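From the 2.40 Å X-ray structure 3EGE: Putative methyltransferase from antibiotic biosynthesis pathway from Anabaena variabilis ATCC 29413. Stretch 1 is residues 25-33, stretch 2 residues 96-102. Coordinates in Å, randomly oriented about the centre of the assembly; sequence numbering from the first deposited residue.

Stretch 1, residues 25-33: AIINLLNLP
Stretch 2 96-102: DGVISIL

How do the two stretches lie against each other? Residues 25-30 form the last turns of a helix that begins earlier in the chain, with Leu29 N hydrogen-bonded to Ala25 O at 3.1 Å and Leu30 N to Ile26 O at 3.0 Å. Residues 97-101 form an extended strand. The axes run at 148°, roughly antiparallel, and approach to 10.0 Å, in a register where Ile26 CA lies 8.1 Å from Ile99 CA and Leu30 CA lies 6.7 Å from Gly97 CA. No hydrogen bond crosses; the contact is mainly apolar packing, burying 281 Å² in all.

Why does Ile26 cover the most surface? Its CA-to-CB bond points toward the strand, and the side chain, chi1 m and chi2 t, reaches two residues there. Ile26 CD1 lies 3.6 Å from Ile101 CD1, while Ile26 CG2 sits 3.9 Å from Ile99 CG2. Ile101 is m, m; both strand isoleucines point toward the helix, as alternation in a strand allows, whereas Val98, just before Ile99, points away.

What does Ile99 join? With chi1 p and chi2 t, it presents CG2 to two residues one helical turn apart: besides Ile26, Leu30 CD2 comes within 3.7 Å of Ile99 CG2. Leu30 is m, t. Gly97 leaves room here, since an ideal CB on Gly97 would stand 3.2 Å from Leu30 CD2 and 3.1 Å from Leu32 CD1, both tight.

How does Leu32 extend the contact beyond the helix? Asn31, whose N still hydrogen-bonds to Ile27 O at 3.0 Å, leaves helical geometry with phi/psi 48/51. Leu32 then adopts an extended -108/146; its CA-to-CB bond points toward the other stretch, and its rotamer is m, t. Leu32 CD2 packs 3.9 Å from Asp96 CB, and Leu32 CD1 lies 4.2 Å from Gly97 N. The Asp96 carboxylate oxygens are hydrogen-bonded elsewhere in the structure.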

ATOM      1  N   ALA A  25      -1.833   7.322 -10.573  1.00 66.61           N
ATOM      2  CA  ALA A  25      -1.174   6.065 -10.981  1.00 66.74           C
ATOM      3  C   ALA A  25      -2.197   4.925 -11.107  1.00 66.61           C
ATOM      4  O   ALA A  25      -2.228   4.235 -12.125  1.00 67.32           O
ATOM      5  CB  ALA A  25      -0.059   5.679  -9.972  1.00 65.59           C
ATOM      6  N   ILE A  26      -3.035   4.759 -10.080  1.00 66.82           N
ATOM      7  CA  ILE A  26      -4.112   3.730 -10.068  1.00 66.84           C
ATOM      8  C   ILE A  26      -5.124   3.991 -11.199  1.00 66.77           C
ATOM      9  O   ILE A  26      -5.472   3.074 -11.951  1.00 67.74           O
ATOM     10  CB  ILE A  26      -4.862   3.691  -8.721  1.00 66.98           C
ATOM     11  CG1 ILE A  26      -3.920   3.295  -7.563  1.00 69.96           C
ATOM     12  CG2 ILE A  26      -6.035   2.687  -8.755  1.00 67.26           C
ATOM     13  CD1 ILE A  26      -4.466   3.717  -6.187  1.00 65.83           C
ATOM     14  N   ILE A  27      -5.568   5.242 -11.323  1.00 66.03           N
ATOM     15  CA  ILE A  27      -6.498   5.645 -12.378  1.00 66.36           C
ATOM     16  C   ILE A  27      -5.936   5.342 -13.771  1.00 66.84           C
ATOM     17  O   ILE A  27      -6.670   4.835 -14.624  1.00 67.44           O
ATOM     18  CB  ILE A  27      -6.913   7.157 -12.252  1.00 66.11           C
ATOM     19  CG1 ILE A  27      -7.806   7.372 -11.020  1.00 69.49           C
ATOM     20  CG2 ILE A  27      -7.669   7.671 -13.506  1.00 64.73           C
ATOM     21  CD1 ILE A  27      -9.212   6.757 -11.089  1.00 68.92           C
ATOM     22  N   ASN A  28      -4.645   5.630 -13.989  1.00 67.28           N
ATOM     23  CA  ASN A  28      -4.009   5.386 -15.296  1.00 68.02           C
ATOM     24  C   ASN A  28      -3.914   3.892 -15.632  1.00 67.39           C
ATOM     25  O   ASN A  28      -4.233   3.492 -16.758  1.00 65.49           O
ATOM     26  CB  ASN A  28      -2.672   6.131 -15.418  1.00 69.59           C
ATOM     27  CG  ASN A  28      -2.851   7.666 -15.406  1.00 75.61           C
ATOM     28  OD1 ASN A  28      -3.813   8.209 -15.968  1.00 82.01           O
ATOM     29  ND2 ASN A  28      -1.919   8.362 -14.764  1.00 80.74           N
ATOM     30  N   LEU A  29      -3.539   3.077 -14.645  1.00 67.63           N
ATOM     31  CA  LEU A  29      -3.496   1.616 -14.831  1.00 68.15           C
ATOM     32  C   LEU A  29      -4.886   0.968 -15.053  1.00 68.70           C
ATOM     33  O   LEU A  29      -4.999  -0.040 -15.756  1.00 67.58           O
ATOM     34  CB  LEU A  29      -2.770   0.932 -13.662  1.00 67.81           C
ATOM     35  CG  LEU A  29      -1.256   1.183 -13.604  1.00 66.73           C
ATOM     36  CD1 LEU A  29      -0.657   0.565 -12.346  1.00 60.06           C
ATOM     37  CD2 LEU A  29      -0.541   0.668 -14.891  1.00 60.53           C
ATOM     38  N   LEU A  30      -5.919   1.542 -14.434  1.00 69.42           N
ATOM     39  CA  LEU A  30      -7.295   1.052 -14.564  1.00 68.10           C
ATOM     40  C   LEU A  30      -7.839   1.348 -15.938  1.00 69.10           C
ATOM     41  O   LEU A  30      -8.544   0.514 -16.515  1.00 70.50           O
ATOM     42  CB  LEU A  30      -8.222   1.667 -13.502  1.00 66.49           C
ATOM     43  CG  LEU A  30      -8.127   1.134 -12.070  1.00 62.73           C
ATOM     44  CD1 LEU A  30      -8.966   2.024 -11.165  1.00 54.43           C
ATOM     45  CD2 LEU A  30      -8.565  -0.346 -11.938  1.00 56.14           C
ATOM     46  N   ASN A  31      -7.556   2.556 -16.425  1.00 69.47           N
ATOM     47  CA  ASN A  31      -7.968   3.005 -17.740  1.00 69.62           C
ATOM     48  C   ASN A  31      -9.466   2.715 -18.020  1.00 68.61           C
ATOM     49  O   ASN A  31      -9.834   2.095 -19.014  1.00 67.67           O
ATOM     50  CB  ASN A  31      -7.042   2.387 -18.795  1.00 69.35           C
ATOM     51  CG  ASN A  31      -7.316   2.927 -20.178  1.00 72.71           C
ATOM     52  OD1 ASN A  31      -7.524   4.127 -20.350  1.00 74.77           O
ATOM     53  ND2 ASN A  31      -7.384   2.040 -21.157  1.00 73.02           N
ATOM     54  N   LEU A  32     -10.299   3.135 -17.076  1.00 68.08           N
ATOM     55  CA  LEU A  32     -11.736   2.927 -17.123  1.00 66.95           C
ATOM     56  C   LEU A  32     -12.454   4.235 -17.400  1.00 67.20           C
ATOM     57  O   LEU A  32     -11.981   5.282 -16.985  1.00 66.91           O
ATOM     58  CB  LEU A  32     -12.235   2.362 -15.790  1.00 65.64           C
ATOM     59  CG  LEU A  32     -11.946   0.890 -15.515  1.00 63.46           C
ATOM     60  CD1 LEU A  32     -12.290   0.569 -14.056  1.00 59.23           C
ATOM     61  CD2 LEU A  32     -12.704  -0.049 -16.477  1.00 56.79           C
ATOM     62  N   PRO A  33     -13.583   4.182 -18.133  1.00 68.56           N
ATOM     63  CA  PRO A  33     -14.373   5.396 -18.288  1.00 69.07           C
ATOM     64  C   PRO A  33     -15.125   5.744 -17.002  1.00 69.32           C
ATOM     65  O   PRO A  33     -15.336   4.876 -16.142  1.00 69.41           O
ATOM     66  CB  PRO A  33     -15.360   5.028 -19.398  1.00 69.03           C
ATOM     67  CG  PRO A  33     -15.522   3.578 -19.279  1.00 68.51           C
ATOM     68  CD  PRO A  33     -14.173   3.061 -18.894  1.00 67.83           C
ATOM     69  N   ASP A  96     -15.977  -3.858 -13.137  1.00 62.67           N
ATOM     70  CA  ASP A  96     -15.182  -3.582 -14.352  1.00 61.83           C
ATOM     71  C   ASP A  96     -13.689  -3.675 -14.078  1.00 62.78           C
ATOM     72  O   ASP A  96     -12.958  -4.076 -14.956  1.00 63.24           O
ATOM     73  CB  ASP A  96     -15.516  -2.200 -14.900  1.00 60.78           C
ATOM     74  CG  ASP A  96     -16.947  -2.090 -15.282  1.00 62.45           C
ATOM     75  OD1 ASP A  96     -17.341  -2.880 -16.158  1.00 63.82           O
ATOM     76  OD2 ASP A  96     -17.684  -1.254 -14.712  1.00 64.61           O
ATOM     77  N   GLY A  97     -13.265  -3.306 -12.862  1.00 62.16           N
ATOM     78  CA  GLY A  97     -11.881  -3.382 -12.431  1.00 62.09           C
ATOM     79  C   GLY A  97     -11.740  -3.728 -10.950  1.00 63.01           C
ATOM     80  O   GLY A  97     -12.697  -3.688 -10.186  1.00 62.10           O
ATOM     81  N   VAL A  98     -10.520  -4.091 -10.567  1.00 63.83           N
ATOM     82  CA  VAL A  98     -10.215  -4.512  -9.228  1.00 63.85           C
ATOM     83  C   VAL A  98      -8.889  -3.898  -8.808  1.00 65.16           C
ATOM     84  O   VAL A  98      -7.937  -3.892  -9.590  1.00 65.30           O
ATOM     85  CB  VAL A  98     -10.098  -6.066  -9.152  1.00 65.19           C
ATOM     86  CG1 VAL A  98      -9.769  -6.531  -7.714  1.00 63.59           C
ATOM     87  CG2 VAL A  98     -11.379  -6.761  -9.669  1.00 64.89           C
ATOM     88  N   ILE A  99      -8.837  -3.398  -7.571  1.00 65.59           N
ATOM     89  CA  ILE A  99      -7.610  -2.863  -6.988  1.00 65.22           C
ATOM     90  C   ILE A  99      -7.319  -3.435  -5.581  1.00 63.64           C
ATOM     91  O   ILE A  99      -8.231  -3.844  -4.859  1.00 62.94           O
ATOM     92  CB  ILE A  99      -7.614  -1.281  -6.932  1.00 65.24           C
ATOM     93  CG1 ILE A  99      -8.533  -0.735  -5.818  1.00 66.39           C
ATOM     94  CG2 ILE A  99      -7.997  -0.683  -8.285  1.00 64.64           C
ATOM     95  CD1 ILE A  99      -8.390   0.724  -5.611  1.00 65.20           C
ATOM     96  N   SER A 100      -6.040  -3.474  -5.227  1.00 63.01           N
ATOM     97  CA  SER A 100      -5.617  -3.742  -3.830  1.00 64.11           C
ATOM     98  C   SER A 100      -4.360  -2.904  -3.597  1.00 64.07           C
ATOM     99  O   SER A 100      -3.294  -3.175  -4.187  1.00 64.60           O
ATOM    100  CB  SER A 100      -5.397  -5.218  -3.513  1.00 63.64           C
ATOM    101  OG  SER A 100      -5.396  -5.385  -2.109  1.00 61.73           O
ATOM    102  N   ILE A 101      -4.524  -1.859  -2.787  1.00 64.23           N
ATOM    103  CA  ILE A 101      -3.484  -0.869  -2.524  1.00 66.36           C
ATOM    104  C   ILE A 101      -2.802  -1.156  -1.183  1.00 65.95           C
ATOM    105  O   ILE A 101      -3.380  -0.924  -0.126  1.00 63.81           O
ATOM    106  CB  ILE A 101      -4.077   0.575  -2.584  1.00 65.24           C
ATOM    107  CG1 ILE A 101      -4.917   0.770  -3.892  1.00 66.15           C
ATOM    108  CG2 ILE A 101      -2.960   1.629  -2.338  1.00 62.20           C
ATOM    109  CD1 ILE A 101      -4.232   0.265  -5.289  1.00 60.83           C
ATOM    110  N   LEU A 102      -1.583  -1.696  -1.264  1.00 67.47           N
ATOM    111  CA  LEU A 102      -0.765  -2.072  -0.090  1.00 69.17           C
ATOM    112  C   LEU A 102      -1.567  -2.887   0.944  1.00 68.93           C
ATOM    113  O   LEU A 102      -1.617  -2.547   2.125  1.00 68.43           O
ATOM    114  CB  LEU A 102      -0.083  -0.840   0.541  1.00 69.57           C
ATOM    115  CG  LEU A 102       0.936  -0.071  -0.328  1.00 71.29           C
ATOM    116  CD1 LEU A 102       1.324   1.209   0.415  1.00 70.43           C
ATOM    117  CD2 LEU A 102       2.189  -0.910  -0.683  1.00 68.96           C
TER